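Local coordinates for quinoline 2-oxidoreductase medium subunit (Pseudomonas putida, PDB 1T3Q), which binds FAD as the medium subunit of a molybdenum hydroxylase that oxidises quinoline, and probably relays electrons through this flavin, at residues M124-A129 against R210-A215; M135-A138 against V143-V146; R9-A12 against E16-Q19; G198-M201 against C206-A209; L97-H102 against F180-R185. One frame throughout, in Å; residues are numbered along the deposited sequence.

Contact 1. Residues M124-A129 against R210-A215; sequences MPFLMA and RIALGA
Ala129 O accepts a hydrogen bond from a water 3.0 Å away, and the same water takes a weak one from Arg210 NH2, lying in the guanidinium plane at its edge. This water links the helix backbone to Arg210, two residues before Ala212 on the strand, where the direct contact has already ended. The contact itself belongs to Phe126. Helix 124-129 runs nearly antiparallel to strand 210-214, at 161°, and Phe126 CG stands anti to the backbone N (chi1 162°), which sends the ring out from the helix onto the strand. Phe126 CE1 rests 3.6 Å from Ala212 CB. Near the plane of the ring, Phe126 CZ comes within 3.4 Å of Ala212 O. Phe126 CE1 also reaches the peptide joining Leu213 to Gly214, its nearest atom there being Leu213 C at 3.4 Å. Small residues suit the strand here: Ala212 offers one methyl, and at Gly214 a beta carbon would stand about 2.6 Å from Phe126 CD1, a clash. Leu213 turns its side chain the other way, against helix 261-284. With an alanine in place of Phe126, a gap would probably open over Ala212 and Gly214, and Phe180, which packs against Phe126 CE2, would lose part of its packing. The contact thus joins the FAD-binding part of the subunit to its C-terminal part through a buried aromatic ring whose edge abuts the strand backbone, so shape and dispersion rather than direct polar bonds hold helix and sheet together.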
# COMPACT_ATOMS: atom_id res chain seq x y z
N MET C 124 24.17 -18.04 41.16
CA MET C 124 23.93 -17.43 42.47
C MET C 124 23.45 -18.36 43.58
O MET C 124 23.96 -18.30 44.70
CB MET C 124 22.98 -16.23 42.33
CG MET C 124 23.60 -15.05 41.58
SD MET C 124 25.18 -14.46 42.27
CE MET C 124 26.36 -15.39 41.30
N PRO C 125 22.46 -19.23 43.31
CA PRO C 125 22.03 -20.12 44.40
C PRO C 125 23.19 -20.99 44.86
O PRO C 125 23.36 -21.23 46.06
CB PRO C 125 20.92 -20.95 43.75
CG PRO C 125 20.33 -19.99 42.75
CD PRO C 125 21.56 -19.35 42.15
N PHE C 126 23.99 -21.46 43.91
CA PHE C 126 25.15 -22.29 44.21
C PHE C 126 26.20 -21.52 44.99
O PHE C 126 26.73 -22.01 45.98
CB PHE C 126 25.78 -22.82 42.91
CG PHE C 126 27.19 -23.31 43.09
CD1 PHE C 126 27.45 -24.52 43.73
CD2 PHE C 126 28.27 -22.55 42.65
CE1 PHE C 126 28.76 -24.96 43.94
CE2 PHE C 126 29.58 -22.97 42.86
CZ PHE C 126 29.83 -24.18 43.50
N LEU C 127 26.52 -20.31 44.52
CA LEU C 127 27.54 -19.50 45.17
C LEU C 127 27.18 -19.04 46.58
O LEU C 127 27.98 -19.16 47.51
CB LEU C 127 27.87 -18.28 44.31
CG LEU C 127 29.05 -17.44 44.81
CD1 LEU C 127 30.33 -18.26 44.76
CD2 LEU C 127 29.19 -16.19 43.94
N MET C 128 25.98 -18.50 46.74
CA MET C 128 25.56 -18.02 48.05
C MET C 128 25.62 -19.14 49.10
O MET C 128 26.07 -18.92 50.22
CB MET C 128 24.14 -17.44 47.98
CG MET C 128 24.04 -16.19 47.12
SD MET C 128 25.19 -14.88 47.61
CE MET C 128 26.52 -15.10 46.39
N ALA C 129 25.17 -20.33 48.72
CA ALA C 129 25.20 -21.47 49.64
C ALA C 129 26.64 -21.80 49.99
O ALA C 129 26.97 -22.01 51.16
CB ALA C 129 24.51 -22.68 49.01
N ARG C 210 37.42 -25.84 50.97
CA ARG C 210 35.98 -25.94 50.79
C ARG C 210 35.77 -26.11 49.29
O ARG C 210 35.96 -25.16 48.52
CB ARG C 210 35.26 -24.68 51.29
CG ARG C 210 35.22 -24.54 52.81
CD ARG C 210 34.34 -25.59 53.48
NE ARG C 210 32.91 -25.38 53.20
CZ ARG C 210 31.93 -26.07 53.77
NH1 ARG C 210 32.20 -27.02 54.66
NH2 ARG C 210 30.67 -25.82 53.45
N ILE C 211 35.42 -27.32 48.88
CA ILE C 211 35.19 -27.65 47.48
C ILE C 211 33.69 -27.86 47.30
O ILE C 211 33.07 -28.60 48.06
CB ILE C 211 35.92 -28.96 47.09
CG1 ILE C 211 37.39 -28.88 47.52
CG2 ILE C 211 35.80 -29.19 45.59
CD1 ILE C 211 38.13 -27.67 46.98
N ALA C 212 33.12 -27.20 46.29
CA ALA C 212 31.69 -27.32 46.03
C ALA C 212 31.38 -27.46 44.55
O ALA C 212 32.01 -26.84 43.70
CB ALA C 212 30.96 -26.10 46.59
N LEU C 213 30.39 -28.30 44.25
CA LEU C 213 29.97 -28.52 42.87
C LEU C 213 28.51 -28.13 42.72
O LEU C 213 27.68 -28.42 43.58
CB LEU C 213 30.14 -29.99 42.48
CG LEU C 213 31.56 -30.47 42.15
CD1 LEU C 213 32.45 -30.39 43.38
CD2 LEU C 213 31.50 -31.90 41.64
N GLY C 214 28.20 -27.45 41.61
CA GLY C 214 26.83 -27.04 41.37
C GLY C 214 26.35 -27.51 40.01
O GLY C 214 27.15 -27.92 39.17
N ALA C 215 25.04 -27.46 39.80
CA ALA C 215 24.42 -27.86 38.54
C ALA C 215 24.53 -29.35 38.26
O ALA C 215 24.04 -29.83 37.24
CB ALA C 215 25.03 -27.06 37.38
O HOH W 1 28.61 -24.10 52.53

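Contact 2. Residues M135-A138 against V143-V146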
# COMPACT_ATOMS: atom_id res chain seq x y z
N MET C 135 20.08 -15.38 54.11
CA MET C 135 19.00 -14.65 53.45
C MET C 135 18.08 -14.06 54.49
O MET C 135 17.76 -14.71 55.49
CB MET C 135 18.17 -15.56 52.54
CG MET C 135 18.69 -15.70 51.13
SD MET C 135 20.20 -16.62 51.12
CE MET C 135 20.24 -17.17 49.40
N TYR C 136 17.64 -12.82 54.26
CA TYR C 136 16.71 -12.17 55.17
C TYR C 136 15.41 -12.03 54.40
O TYR C 136 15.36 -11.38 53.36
CB TYR C 136 17.27 -10.83 55.63
CG TYR C 136 18.45 -11.03 56.56
CD1 TYR C 136 19.71 -11.34 56.05
CD2 TYR C 136 18.28 -10.99 57.94
CE1 TYR C 136 20.78 -11.62 56.90
CE2 TYR C 136 19.35 -11.28 58.80
CZ TYR C 136 20.59 -11.59 58.28
OH TYR C 136 21.64 -11.89 59.12
N ILE C 137 14.38 -12.67 54.93
CA ILE C 137 13.06 -12.71 54.30
C ILE C 137 11.99 -11.97 55.09
O ILE C 137 11.82 -12.22 56.29
CB ILE C 137 12.63 -14.18 54.11
CG1 ILE C 137 13.72 -14.92 53.32
CG2 ILE C 137 11.29 -14.25 53.41
CD1 ILE C 137 13.60 -16.44 53.36
N ALA C 138 11.27 -11.09 54.42
CA ALA C 138 10.22 -10.31 55.06
C ALA C 138 8.83 -10.87 54.81
O ALA C 138 8.54 -11.42 53.74
CB ALA C 138 10.28 -8.86 54.60
N VAL C 143 10.81 -9.92 59.85
CA VAL C 143 11.93 -10.44 59.07
C VAL C 143 12.61 -11.64 59.73
O VAL C 143 12.98 -11.59 60.90
CB VAL C 143 12.99 -9.33 58.85
CG1 VAL C 143 14.19 -9.89 58.09
CG2 VAL C 143 12.37 -8.17 58.08
N ARG C 144 12.78 -12.71 58.96
CA ARG C 144 13.44 -13.92 59.44
C ARG C 144 14.68 -14.18 58.59
O ARG C 144 14.79 -13.68 57.47
CB ARG C 144 12.49 -15.12 59.36
CG ARG C 144 12.24 -15.62 57.94
CD ARG C 144 11.12 -16.65 57.92
NE ARG C 144 10.83 -17.15 56.58
CZ ARG C 144 11.48 -18.14 55.98
NH1 ARG C 144 11.14 -18.52 54.76
NH2 ARG C 144 12.46 -18.76 56.61
N SER C 145 15.60 -14.97 59.12
CA SER C 145 16.82 -15.29 58.38
C SER C 145 16.94 -16.79 58.19
O SER C 145 16.43 -17.57 58.99
CB SER C 145 18.05 -14.75 59.11
OG SER C 145 18.23 -15.39 60.36
N VAL C 146 17.62 -17.18 57.13
CA VAL C 146 17.83 -18.59 56.83
C VAL C 146 19.13 -18.68 56.05
O VAL C 146 19.46 -17.76 55.30
CB VAL C 146 16.66 -19.15 55.99
CG1 VAL C 146 16.54 -18.39 54.69
CG2 VAL C 146 16.87 -20.63 55.75
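Met135-Val146 and Ile137-Arg144 are the hydrogen-bonded pairs of this antiparallel hairpin; Tyr136-Ser145 between them and Ala138-Val143, next after Ile137-Arg144, are non-hydrogen-bonded. The bond from Met135 N to Val146 O is short, 2.7 Å, and nearly straight; Ile137 N to Arg144 O follows at 2.8 Å. On the face carrying Ile137, Arg144 and Val146, the Ile137 and Arg144 chains run side by side. Ile137 CD1 lies over one face of the guanidinium, 3.5 Å from Arg144 NH1, and packs 3.8 Å from Val146 CG1. Arg144 CG sits between the backbone N and the carbonyl carbon (chi1 72°), and from there the chain extends alongside the isoleucine. Its NE and NH2 make salt bridges to Glu164 and Asp159, both outside the two strands. On the other face Ser145 CB sits over the Tyr136 ring in a CH-pi contact, 4.1 Å from the ring centroid, while Val143 CG1 meets the edge of that ring; Arg168 makes a cation-pi contact with the same tyrosine. A leucine replacing Arg144 would probably leave Glu164 and Asp159 without their charged mate and Ile137 CD1 without the flat group it rests on. Arginine suits this half-buried strand because its guanidinium face can accept a methyl group from the partner strand while its N-H groups point along the plane to acids beyond the hairpin.

Contact 3. Residues R9-A12 against E16-Q19; sequences RAPA and EVIQ
Pro11 presses its ring against the first turn of the helix, while Arg9 and Glu16 close the outer side with charge and water. On the packed side, Pro11 CB lies 3.4 Å from Glu16 CG and 3.3 Å from Glu16 CD, so the aliphatic part and carboxyl carbon of the glutamate rest on the proline. Proline suits this loop, for it offers a rigid apolar surface without a backbone N-H that would need a partner. Glu16 CG is anti to the backbone N (chi1 -179°) and the chain beyond it is extended, which lays the carboxylate across Pro11 CB with its oxygens turned to Arg9 and water. There Arg9 NH2 forms a salt bridge with Glu16 OE1 at 2.8 Å, using the anti lone pair of that oxygen. The bond is bent, 139° at the hydrogen, and the guanidinium and carboxylate planes stand 72° apart: an end-on contact through one oxygen, not a two-pronged pair. A water bridges the same two groups, accepting from Arg9 NE and donating to Glu16 OE1 at 2.7 Å. Another water ties Ala12 N to Glu16 OE2, so both carboxylate oxygens are engaged. The contact folds the loop after strand 7-9 back on helix 14-23; Pro11 and Val17 both pack on Val51 of strand 49-52, and Val17 also touches Val165 of strand 165-172.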
# COMPACT_ATOMS: atom_id res chain seq x y z
N ARG C 9 1.25 -3.67 39.74
CA ARG C 9 1.43 -2.70 40.82
C ARG C 9 2.91 -2.60 41.14
O ARG C 9 3.63 -3.60 41.11
CB ARG C 9 0.66 -3.13 42.08
CG ARG C 9 -0.84 -3.01 41.95
CD ARG C 9 -1.55 -3.29 43.27
NE ARG C 9 -1.23 -2.33 44.32
CZ ARG C 9 -1.93 -2.20 45.44
NH1 ARG C 9 -2.99 -2.97 45.65
NH2 ARG C 9 -1.58 -1.30 46.36
N ALA C 10 3.37 -1.39 41.44
CA ALA C 10 4.76 -1.15 41.79
C ALA C 10 4.78 -0.26 43.03
O ALA C 10 5.10 0.93 42.96
CB ALA C 10 5.48 -0.46 40.64
N PRO C 11 4.43 -0.83 44.20
CA PRO C 11 4.41 -0.08 45.46
C PRO C 11 5.73 0.56 45.87
O PRO C 11 6.81 0.04 45.59
CB PRO C 11 3.90 -1.12 46.47
CG PRO C 11 4.24 -2.43 45.85
CD PRO C 11 3.99 -2.22 44.39
N ALA C 12 5.62 1.69 46.56
CA ALA C 12 6.79 2.44 47.00
C ALA C 12 7.39 1.93 48.30
O ALA C 12 8.41 2.45 48.75
CB ALA C 12 6.42 3.91 47.14
N GLU C 16 3.77 -2.46 51.68
CA GLU C 16 2.68 -2.48 50.72
C GLU C 16 2.81 -3.70 49.82
O GLU C 16 1.81 -4.35 49.48
CB GLU C 16 2.65 -1.20 49.89
CG GLU C 16 1.49 -1.17 48.90
CD GLU C 16 1.35 0.17 48.20
OE1 GLU C 16 0.55 0.26 47.25
OE2 GLU C 16 2.04 1.14 48.61
N VAL C 17 4.04 -4.03 49.43
CA VAL C 17 4.28 -5.20 48.58
C VAL C 17 3.77 -6.43 49.32
O VAL C 17 3.01 -7.23 48.78
CB VAL C 17 5.79 -5.41 48.31
CG1 VAL C 17 6.03 -6.77 47.67
CG2 VAL C 17 6.31 -4.31 47.40
N ILE C 18 4.19 -6.57 50.57
CA ILE C 18 3.79 -7.70 51.41
C ILE C 18 2.27 -7.76 51.55
O ILE C 18 1.68 -8.84 51.52
CB ILE C 18 4.45 -7.59 52.81
CG1 ILE C 18 5.96 -7.79 52.68
CG2 ILE C 18 3.84 -8.60 53.77
CD1 ILE C 18 6.75 -7.49 53.93
N GLN C 19 1.65 -6.60 51.70
CA GLN C 19 0.21 -6.52 51.86
C GLN C 19 -0.52 -7.00 50.61
O GLN C 19 -1.49 -7.76 50.69
CB GLN C 19 -0.20 -5.07 52.18
CG GLN C 19 -1.56 -4.94 52.83
CD GLN C 19 -2.70 -5.22 51.88
OE1 GLN C 19 -3.59 -6.04 52.17
NE2 GLN C 19 -2.70 -4.55 50.73
O HOH W 2 0.77 -0.30 44.64
O HOH W 3 3.03 2.87 46.71

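Contact 4. Residues G198-M201 against C206-A209; sequences GLSM and CVAA
Ser200 lies opposite both Val207 and Ala208, a classic beta bulge in the antiparallel hairpin of strands 193-202 and 205-214. On the face of Leu199, Met201, Cys206 and Ala209, the side chains lean together. Leu199 sends CD2 to Ala209 CB, 3.5 Å away; the small methyl of the alanine leaves room for this branch. Met201 CG lies beside the backbone N (chi1 -52°) and the chain then bends twice, bringing SD across to Cys206, 3.9 Å from its CB. Helix 261-284 packs on this face through Leu199 and Met201, which explains its apolar make-up. On the other face Ser200 CB faces Ala208 CB at 3.6 Å, and the bulge brings Val207 in as well: its CG2 stands 3.4 Å from Ser200 CB, a tight fit. Leu176 adds to this side by touching Ser200 and Ala208. On the Leu199 side of the bulge, Ser200 N donates to Ala208 O at 2.9 Å. At the bulge Ser200 O serves two donors of unequal strength, a weak, long bond from Ala208 N at 3.5 Å and an almost perfectly straight one from Val207 N, 2.8 Å long with 179° at the hydrogen.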
# COMPACT_ATOMS: atom_id res chain seq x y z
N GLY C 198 37.63 -23.05 47.62
CA GLY C 198 38.09 -22.05 48.56
C GLY C 198 39.22 -22.67 49.35
O GLY C 198 39.03 -23.68 50.02
N LEU C 199 40.41 -22.07 49.28
CA LEU C 199 41.56 -22.62 49.97
C LEU C 199 42.28 -21.65 50.89
O LEU C 199 42.30 -20.44 50.66
CB LEU C 199 42.58 -23.15 48.97
CG LEU C 199 42.11 -24.16 47.93
CD1 LEU C 199 43.27 -24.50 47.01
CD2 LEU C 199 41.57 -25.41 48.61
N SER C 200 42.89 -22.22 51.92
CA SER C 200 43.69 -21.47 52.87
C SER C 200 45.05 -22.17 52.78
O SER C 200 45.15 -23.37 53.05
CB SER C 200 43.13 -21.59 54.28
OG SER C 200 43.98 -20.94 55.20
N MET C 201 46.07 -21.43 52.38
CA MET C 201 47.40 -22.00 52.25
C MET C 201 48.38 -21.37 53.23
O MET C 201 48.48 -20.15 53.33
CB MET C 201 47.92 -21.79 50.82
CG MET C 201 46.97 -22.25 49.72
SD MET C 201 46.75 -24.03 49.62
CE MET C 201 48.07 -24.47 48.50
N CYS C 206 48.09 -26.82 51.96
CA CYS C 206 46.70 -26.50 52.24
C CYS C 206 46.37 -26.78 53.71
O CYS C 206 46.68 -27.84 54.23
CB CYS C 206 45.77 -27.33 51.35
SG CYS C 206 44.00 -27.07 51.65
N VAL C 207 45.75 -25.81 54.37
CA VAL C 207 45.38 -25.96 55.77
C VAL C 207 43.87 -26.03 55.92
O VAL C 207 43.35 -26.58 56.89
CB VAL C 207 45.92 -24.79 56.62
CG1 VAL C 207 47.44 -24.71 56.49
CG2 VAL C 207 45.29 -23.48 56.19
N ALA C 208 43.15 -25.47 54.95
CA ALA C 208 41.70 -25.48 54.96
C ALA C 208 41.19 -25.48 53.52
O ALA C 208 41.74 -24.78 52.67
CB ALA C 208 41.17 -24.26 55.70
N ALA C 209 40.14 -26.25 53.26
CA ALA C 209 39.59 -26.31 51.92
C ALA C 209 38.08 -26.49 51.92
O ALA C 209 37.52 -27.18 52.78
CB ALA C 209 40.24 -27.46 51.14

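Contact 5. Residues L97-H102 against F180-R185. With FAD (flavin-adenine dinucleotide), chain R.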
# COMPACT_ATOMS: atom_id res chain seq x y z
N LEU C 97 29.84 -13.90 38.28
CA LEU C 97 28.82 -13.22 37.47
C LEU C 97 29.20 -13.07 36.00
O LEU C 97 28.34 -12.86 35.16
CB LEU C 97 28.51 -11.86 38.09
CG LEU C 97 27.72 -11.93 39.40
CD1 LEU C 97 27.77 -10.60 40.12
CD2 LEU C 97 26.28 -12.33 39.10
N ALA C 98 30.49 -13.17 35.70
CA ALA C 98 30.95 -13.06 34.32
C ALA C 98 30.40 -14.23 33.49
O ALA C 98 30.26 -14.13 32.27
CB ALA C 98 32.47 -13.06 34.26
N HIS C 99 30.08 -15.32 34.17
CA HIS C 99 29.55 -16.52 33.53
C HIS C 99 28.03 -16.50 33.39
O HIS C 99 27.45 -17.29 32.65
CB HIS C 99 29.95 -17.76 34.34
CG HIS C 99 31.42 -18.04 34.33
ND1 HIS C 99 32.05 -18.69 33.29
CD2 HIS C 99 32.39 -17.75 35.23
CE1 HIS C 99 33.34 -18.78 33.54
NE2 HIS C 99 33.58 -18.21 34.71
N VAL C 100 27.37 -15.58 34.10
CA VAL C 100 25.92 -15.50 34.05
C VAL C 100 25.37 -14.77 32.82
O VAL C 100 25.56 -13.57 32.65
CB VAL C 100 25.37 -14.82 35.32
CG1 VAL C 100 23.86 -14.63 35.21
CG2 VAL C 100 25.70 -15.68 36.54
N ALA C 101 24.68 -15.54 31.97
CA ALA C 101 24.05 -15.02 30.75
C ALA C 101 24.95 -14.06 29.97
O ALA C 101 26.15 -14.28 29.82
CB ALA C 101 22.74 -14.33 31.11
N HIS C 102 24.34 -12.99 29.47
CA HIS C 102 25.07 -11.99 28.72
C HIS C 102 24.75 -10.61 29.26
O HIS C 102 23.89 -10.46 30.14
CB HIS C 102 24.72 -12.08 27.23
CG HIS C 102 25.07 -13.39 26.61
ND1 HIS C 102 24.30 -14.52 26.79
CD2 HIS C 102 26.12 -13.77 25.85
CE1 HIS C 102 24.87 -15.54 26.17
NE2 HIS C 102 25.98 -15.11 25.59
N PHE C 180 36.50 -19.93 40.77
CA PHE C 180 35.31 -20.59 40.23
C PHE C 180 35.47 -20.87 38.74
O PHE C 180 36.20 -20.17 38.03
CB PHE C 180 34.09 -19.69 40.45
CG PHE C 180 32.85 -20.13 39.73
CD1 PHE C 180 31.94 -20.99 40.35
CD2 PHE C 180 32.58 -19.69 38.44
CE1 PHE C 180 30.78 -21.40 39.69
CE2 PHE C 180 31.42 -20.10 37.77
CZ PHE C 180 30.52 -20.95 38.39
N ASP C 181 34.77 -21.89 38.27
CA ASP C 181 34.79 -22.25 36.86
C ASP C 181 33.61 -23.15 36.57
O ASP C 181 32.98 -23.67 37.49
CB ASP C 181 36.10 -22.96 36.51
CG ASP C 181 36.40 -22.91 35.03
OD1 ASP C 181 37.42 -23.51 34.62
OD2 ASP C 181 35.64 -22.27 34.27
N GLU C 182 33.28 -23.32 35.30
CA GLU C 182 32.16 -24.16 34.92
C GLU C 182 32.32 -24.61 33.48
O GLU C 182 33.18 -24.12 32.76
CB GLU C 182 30.85 -23.38 35.07
CG GLU C 182 30.64 -22.30 34.00
CD GLU C 182 29.39 -21.47 34.25
OE1 GLU C 182 28.84 -20.90 33.28
OE2 GLU C 182 28.96 -21.38 35.42
N TYR C 183 31.49 -25.57 33.07
CA TYR C 183 31.52 -26.08 31.71
C TYR C 183 30.17 -25.76 31.06
O TYR C 183 29.13 -26.22 31.52
CB TYR C 183 31.72 -27.59 31.71
CG TYR C 183 31.89 -28.19 30.32
CD1 TYR C 183 33.15 -28.26 29.72
CD2 TYR C 183 30.80 -28.70 29.62
CE1 TYR C 183 33.32 -28.83 28.46
CE2 TYR C 183 30.95 -29.27 28.35
CZ TYR C 183 32.22 -29.33 27.78
OH TYR C 183 32.39 -29.92 26.55
N ALA C 184 30.21 -24.96 30.01
CA ALA C 184 29.01 -24.58 29.26
C ALA C 184 29.36 -24.65 27.78
O ALA C 184 30.49 -24.36 27.40
CB ALA C 184 28.58 -23.16 29.64
N ARG C 185 28.40 -25.06 26.95
CA ARG C 185 28.64 -25.16 25.50
C ARG C 185 29.41 -23.95 24.99
O ARG C 185 30.41 -24.09 24.27
CB ARG C 185 27.30 -25.30 24.76
CG ARG C 185 26.54 -26.57 25.14
CD ARG C 185 27.25 -27.83 24.65
NE ARG C 185 26.78 -28.26 23.33
CZ ARG C 185 27.57 -28.55 22.31
NH1 ARG C 185 27.05 -28.94 21.15
NH2 ARG C 185 28.88 -28.44 22.44
PA FAD R . 12.37 -12.32 37.90
O1A FAD R . 12.40 -13.07 36.62
O2A FAD R . 11.59 -11.23 38.00
O5B FAD R . 11.71 -13.39 38.75
C5B FAD R . 12.38 -14.55 39.33
C4B FAD R . 11.36 -15.32 40.27
O4B FAD R . 11.67 -14.88 41.65
C3B FAD R . 9.82 -15.10 40.11
O3B FAD R . 9.09 -16.24 40.44
C2B FAD R . 9.57 -13.89 41.06
O2B FAD R . 8.25 -13.85 41.55
C1B FAD R . 10.49 -14.20 42.21
N9A FAD R . 11.07 -13.04 42.88
C8A FAD R . 11.88 -12.07 42.31
N7A FAD R . 12.44 -11.27 43.22
C5A FAD R . 11.96 -11.72 44.43
C6A FAD R . 12.21 -11.28 45.84
N6A FAD R . 12.97 -10.27 46.17
N1A FAD R . 11.55 -12.02 46.81
C2A FAD R . 10.74 -13.09 46.50
N3A FAD R . 10.44 -13.56 45.25
C4A FAD R . 11.03 -12.81 44.24
N1 FAD R . 20.85 -17.18 35.23
C2 FAD R . 21.97 -17.77 35.66
O2 FAD R . 22.10 -18.12 36.81
N3 FAD R . 22.99 -18.20 34.75
C4 FAD R . 22.83 -18.10 33.37
O4 FAD R . 23.71 -18.51 32.65
C4X FAD R . 21.58 -17.53 32.88
N5 FAD R . 21.35 -17.41 31.53
C5X FAD R . 20.20 -16.77 31.11
C6 FAD R . 19.98 -16.65 29.70
C7 FAD R . 18.84 -16.02 29.19
C7M FAD R . 18.64 -15.95 27.69
C8 FAD R . 17.85 -15.42 30.12
C8M FAD R . 16.61 -14.72 29.64
C9 FAD R . 18.07 -15.51 31.52
C9A FAD R . 19.22 -16.19 32.03
N10 FAD R . 19.51 -16.35 33.46
C10 FAD R . 20.61 -17.02 33.88
C1' FAD R . 18.47 -15.92 34.43
C2' FAD R . 18.80 -14.56 35.12
O2' FAD R . 19.85 -14.76 36.07
C3' FAD R . 17.50 -14.11 35.79
O3' FAD R . 17.57 -12.67 35.85
C4' FAD R . 17.31 -14.67 37.22
O4' FAD R . 17.28 -16.10 37.22
C5' FAD R . 15.99 -14.15 37.71
O5' FAD R . 16.18 -12.74 38.33
P FAD R . 15.20 -11.65 37.97
O1P FAD R . 15.64 -10.43 38.78
O2P FAD R . 15.05 -11.47 36.60
O3P FAD R . 13.88 -12.06 38.48
O HOH W 4 30.63 -19.64 31.15
O HOH W 5 35.92 -18.12 36.41
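The loop beside the flavin in the FAD pocket meets strand 177-183 of the C-terminal sheet here, with His99 wedged against Phe180 and Glu182. The edge of Phe180 is turned toward the face of His99 in an offset edge-to-face pair, centroids 5.4 Å apart and planes at 63°; His99 CD2 and Phe180 CE2 come to 3.6 Å. Glu182 slides past the histidine in the opposite sense, its OE1 lying 3.5 Å from His99 CB. Two waters sit in the imidazole plane at its edge: one, 2.7 Å from His99 ND1, donates to Glu182 OE1, and the other, 2.9 Å from His99 NE2, donates to Phe180 O. The next two residues reach the cofactor. Val100 CG1 packs 3.7 Å from FAD C2, and Ala101 N gives a weak hydrogen bond of 3.2 Å to FAD O4. Ala101, with its positive phi (43°), offers its small methyl to the flavin ring near N5. Histidine suits the join because a face of its ring can take an aromatic edge while both nitrogens bind water. Glu182 lies close to Glu123, a flavin ligand; two acids this close would probably repel if both were charged, so one may hold a proton.

Contact 1 lies deepest, its touching residues all buried and its chemistry almost wholly apolar; contact 3, farthest from the chain's centre, relies most on charge and water. Contacts 1, 4 and 5 all use the C-terminal sheet: contacts 1 and 4 share strand 205-214, where Arg210 O probably accepts a bond from Gly198 N, and Phe126 meets Phe180 between contacts 1 and 5. Contacts 2 and 3 stay within the FAD-binding part, touching through Ala138 and Ile18. Both hairpins, contacts 2 and 4, are knit by backbone bonds, one in regular register and the other bulged, whereas contacts 1 and 5 join the two parts of the subunit through side chains that meet strand backbone or other side chains, with water at their margins.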